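Local coordinates for uncharacterized protein (Parabacteroides distasonis, PDB 3LM3) that is of unknown function but is probably a glycoside hydrolase or carbohydrate deacetylase, at residues A[45-51]-A[288-293]. Numbering follows the deposited sequence. Where two conformers were deposited one is given.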
ATOM      1  N   ARG A  45      19.624  11.194  -7.176  1.00 14.68           N
ATOM      2  CA  ARG A  45      20.612  10.377  -6.481  1.00 13.94           C
ATOM      3  C   ARG A  45      20.989   9.101  -7.242  1.00 15.23           C
ATOM      4  O   ARG A  45      20.133   8.279  -7.558  1.00 13.95           O
ATOM      5  CB  ARG A  45      20.119  10.001  -5.093  1.00 14.33           C
ATOM      6  CG  ARG A  45      21.120   9.135  -4.311  1.00 12.96           C
ATOM      7  CD  ARG A  45      20.390   8.392  -3.235  1.00 13.77           C
ATOM      8  NE  ARG A  45      19.874   9.278  -2.204  1.00 14.95           N
ATOM      9  CZ  ARG A  45      18.855   9.006  -1.404  1.00 15.40           C
ATOM     10  NH1 ARG A  45      18.138   7.891  -1.531  1.00 13.29           N
ATOM     11  NH2 ARG A  45      18.517   9.892  -0.468  1.00 17.84           N
ATOM     12  N   ASP A  46      22.277   8.919  -7.481  1.00 10.47           N
ATOM     13  CA  ASP A  46      22.830   7.720  -8.105  1.00  9.74           C
ATOM     14  C   ASP A  46      23.034   6.668  -7.012  1.00 11.09           C
ATOM     15  O   ASP A  46      23.875   6.845  -6.124  1.00 13.52           O
ATOM     16  CB  ASP A  46      24.146   8.061  -8.785  1.00 10.72           C
ATOM     17  CG  ASP A  46      24.860   6.863  -9.375  1.00 14.00           C
ATOM     18  OD1 ASP A  46      24.436   5.710  -9.216  1.00 14.31           O
ATOM     19  OD2 ASP A  46      25.916   7.042 -10.038  1.00 17.69           O
ATOM     20  N   GLU A  47      22.242   5.590  -7.052  1.00  9.50           N
ATOM     21  CA  GLU A  47      22.298   4.540  -6.039  1.00  9.11           C
ATOM     22  C   GLU A  47      22.951   3.247  -6.504  1.00  9.26           C
ATOM     23  O   GLU A  47      22.785   2.207  -5.843  1.00  8.70           O
ATOM     24  CB  GLU A  47      20.888   4.244  -5.517  1.00  7.48           C
ATOM     25  CG  GLU A  47      20.259   5.370  -4.726  1.00  9.02           C
ATOM     26  CD  GLU A  47      18.900   5.016  -4.206  1.00 11.04           C
ATOM     27  OE1 GLU A  47      18.249   4.132  -4.823  1.00 15.28           O
ATOM     28  OE2 GLU A  47      18.414   5.582  -3.211  1.00  9.44           O
ATOM     29  N   VAL A  48      23.696   3.264  -7.614  1.00  8.89           N
ATOM     30  CA  VAL A  48      24.368   2.061  -8.053  0.60  8.56           C
ATOM     31  C   VAL A  48      25.182   1.412  -6.934  1.00  8.79           C
ATOM     32  O   VAL A  48      25.080   0.214  -6.703  1.00 10.33           O
ATOM     33  CB  VAL A  48      25.202   2.336  -9.316  0.60  8.34           C
ATOM     34  CG1 VAL A  48      26.144   1.182  -9.596  0.60  9.64           C
ATOM     35  CG2 VAL A  48      24.245   2.633 -10.492  0.60 11.50           C
ATOM     36  N   ASP A  49      25.952   2.209  -6.196  1.00  9.08           N
ATOM     37  CA  ASP A  49      26.799   1.684  -5.155  1.00  9.96           C
ATOM     38  C   ASP A  49      26.043   1.314  -3.891  1.00  8.24           C
ATOM     39  O   ASP A  49      26.588   0.679  -3.001  1.00 11.55           O
ATOM     40  CB  ASP A  49      27.907   2.691  -4.831  1.00  9.33           C
ATOM     41  CG  ASP A  49      28.841   2.956  -6.008  1.00 13.77           C
ATOM     42  OD1 ASP A  49      28.917   2.160  -6.978  1.00 13.51           O
ATOM     43  OD2 ASP A  49      29.528   4.003  -5.966  1.00 12.07           O
ATOM     44  N   TRP A  50      24.751   1.669  -3.821  1.00  8.81           N
ATOM     45  CA  TRP A  50      23.903   1.395  -2.670  1.00  9.00           C
ATOM     46  C   TRP A  50      23.201   0.032  -2.791  1.00  8.37           C
ATOM     47  O   TRP A  50      22.482  -0.387  -1.871  1.00  9.97           O
ATOM     48  CB  TRP A  50      22.828   2.481  -2.516  1.00  8.50           C
ATOM     49  CG  TRP A  50      23.342   3.887  -2.327  1.00  7.51           C
ATOM     50  CD1 TRP A  50      24.449   4.432  -2.865  1.00  8.13           C
ATOM     51  CD2 TRP A  50      22.714   4.913  -1.560  1.00  6.33           C
ATOM     52  NE1 TRP A  50      24.572   5.749  -2.468  1.00  9.03           N
ATOM     53  CE2 TRP A  50      23.513   6.066  -1.666  1.00  6.62           C
ATOM     54  CE3 TRP A  50      21.567   4.961  -0.779  1.00  8.06           C
ATOM     55  CZ2 TRP A  50      23.189   7.258  -1.012  1.00  6.23           C
ATOM     56  CZ3 TRP A  50      21.253   6.149  -0.133  1.00  8.17           C
ATOM     57  CH2 TRP A  50      22.057   7.261  -0.256  1.00  6.92           C
ATOM     58  N   HIS A  51      23.427  -0.644  -3.926  1.00  6.82           N
ATOM     59  CA  HIS A  51      22.816  -1.923  -4.238  1.00  6.48           C
ATOM     60  C   HIS A  51      23.930  -2.944  -4.387  1.00  7.23           C
ATOM     61  O   HIS A  51      24.736  -2.863  -5.303  1.00  7.81           O
ATOM     62  CB  HIS A  51      21.955  -1.856  -5.502  1.00  8.09           C
ATOM     63  CG  HIS A  51      20.715  -1.038  -5.323  1.00  7.26           C
ATOM     64  ND1 HIS A  51      20.702   0.334  -5.405  1.00  7.36           N
ATOM     65  CD2 HIS A  51      19.464  -1.405  -4.955  1.00  7.25           C
ATOM     66  CE1 HIS A  51      19.481   0.773  -5.124  1.00  6.55           C
ATOM     67  NE2 HIS A  51      18.707  -0.267  -4.857  1.00  7.28           N
ATOM     68  N   ALA A 288      15.720  -1.905  -0.804  1.00  6.71           N
ATOM     69  CA  ALA A 288      17.012  -2.561  -0.559  1.00  7.92           C
ATOM     70  C   ALA A 288      18.098  -1.546  -0.198  1.00  7.84           C
ATOM     71  O   ALA A 288      18.979  -1.841   0.613  1.00  8.89           O
ATOM     72  CB  ALA A 288      17.425  -3.362  -1.754  1.00  8.39           C
ATOM     73  N   GLN A 289      18.049  -0.372  -0.809  1.00  7.02           N
ATOM     74  CA  GLN A 289      19.074   0.646  -0.572  1.00  6.79           C
ATOM     75  C   GLN A 289      19.125   1.126   0.874  1.00  8.66           C
ATOM     76  O   GLN A 289      20.096   1.805   1.265  1.00  7.03           O
ATOM     77  CB  GLN A 289      18.926   1.822  -1.534  1.00  9.20           C
ATOM     78  CG  GLN A 289      17.612   2.602  -1.518  1.00  9.98           C
ATOM     79  CD  GLN A 289      17.417   3.489  -0.307  1.00 11.87           C
ATOM     80  OE1 GLN A 289      16.687   3.151   0.600  1.00 12.09           O
ATOM     81  NE2 GLN A 289      18.093   4.649  -0.286  1.00  8.75           N
HETATM   82  N   MSE A 290      18.129   0.784   1.689  1.00  7.37           N
HETATM   83  CA  MSE A 290      18.140   1.215   3.096  0.50  8.52           C
HETATM   84  C   MSE A 290      19.326   0.652   3.844  1.00  7.67           C
HETATM   85  O   MSE A 290      19.847   1.289   4.799  1.00  8.65           O
HETATM   86  CB  MSE A 290      16.851   0.835   3.835  0.50  9.31           C
HETATM   87  CG  MSE A 290      15.681   1.695   3.489  0.50  4.80           C
HETATM   88 SE   MSE A 290      14.086   1.409   4.511  0.38 12.15          SE
HETATM   89  CE  MSE A 290      14.097  -0.529   4.393  0.50 10.67           C
ATOM     90  N   VAL A 291      19.788  -0.527   3.450  1.00  7.61           N
ATOM     91  CA  VAL A 291      20.973  -1.147   4.090  1.00  8.11           C
ATOM     92  C   VAL A 291      22.173  -0.204   3.945  1.00  8.93           C
ATOM     93  O   VAL A 291      22.928   0.012   4.899  1.00 10.45           O
ATOM     94  CB  VAL A 291      21.269  -2.545   3.488  1.00 10.27           C
ATOM     95  CG1 VAL A 291      22.692  -3.003   3.758  1.00 14.98           C
ATOM     96  CG2 VAL A 291      20.212  -3.553   3.948  1.00 12.05           C
ATOM     97  N   HIS A 292      22.344   0.371   2.763  1.00  8.66           N
ATOM     98  CA  HIS A 292      23.439   1.329   2.529  1.00  7.09           C
ATOM     99  C   HIS A 292      23.169   2.676   3.206  1.00  8.35           C
ATOM    100  O   HIS A 292      24.084   3.291   3.806  1.00  9.30           O
ATOM    101  CB  HIS A 292      23.636   1.568   1.038  1.00  8.12           C
ATOM    102  CG  HIS A 292      24.894   2.297   0.709  1.00  6.16           C
ATOM    103  ND1 HIS A 292      26.102   1.650   0.630  1.00 11.26           N
ATOM    104  CD2 HIS A 292      25.140   3.600   0.424  1.00  9.00           C
ATOM    105  CE1 HIS A 292      27.045   2.523   0.321  1.00 12.01           C
ATOM    106  NE2 HIS A 292      26.484   3.709   0.185  1.00  8.93           N
ATOM    107  N   GLU A 293      21.940   3.171   3.121  1.00  8.45           N
ATOM    108  CA  GLU A 293      21.641   4.511   3.641  1.00  9.34           C
ATOM    109  C   GLU A 293      21.764   4.581   5.166  1.00 10.41           C
ATOM    110  O   GLU A 293      22.249   5.582   5.723  1.00 10.53           O
ATOM    111  CB  GLU A 293      20.258   4.973   3.205  1.00  8.60           C
ATOM    112  CG  GLU A 293      20.034   6.449   3.488  1.00  9.13           C
ATOM    113  CD  GLU A 293      18.846   7.065   2.792  1.00 10.44           C
ATOM    114  OE1 GLU A 293      18.076   6.377   2.087  1.00 11.60           O
ATOM    115  OE2 GLU A 293      18.662   8.308   3.002  1.00 14.62           O
TER
HETATM  116  O   HOH W   1      16.772   9.642   1.828  1.00 25.24           O
HETATM  117  O   HOH W   2      15.942   7.484   0.086  1.00 31.86           O
HETATM  118  O   HOH W   3      16.405   0.017  -3.211  1.00  8.30           O
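Gln-289 reaches from the turn after strand 280-287 into the loop that follows strand 21-29, so the contact joins segments beyond the C-terminal ends of two adjacent parallel strands. Gln-289 CB packs 3.8 Å from CE1 of His-51, whose NE2 is also joined through a water to the backbone N of Gln-289. A chi1 of 59° tucks Gln-289 CG against its own backbone, and a second bend at chi2 lays the chain along the Glu-47 carboxylate, with Gln-289 CG 3.5 Å from Glu-47 OE2. At the tip, Gln-289 NE2 gives a bent hydrogen bond (137°) to Glu-47 OE2 from above the carboxylate plane. A straight one runs from Gln-289 NE2 to Glu-293 OE1 (2.9 Å); NE2 also lies at the edge of the Trp-50 indole. One indole face carries the aliphatic CD of Arg-45, the opposite face His-292, whose CD2 comes 3.3 Å from Trp-50 CG with the rings oblique. Arg-45 NH1 bonds Glu-47 OE2 in the guanidinium plane (2.9 Å), but Arg-45 reaches Glu-293 through two waters and a long, charge-only salt bridge. One amide nitrogen thus joins two carboxylates, whose mutual repulsion is probably offset by Arg-45 and by Arg-30, paired with Glu-47 OE1.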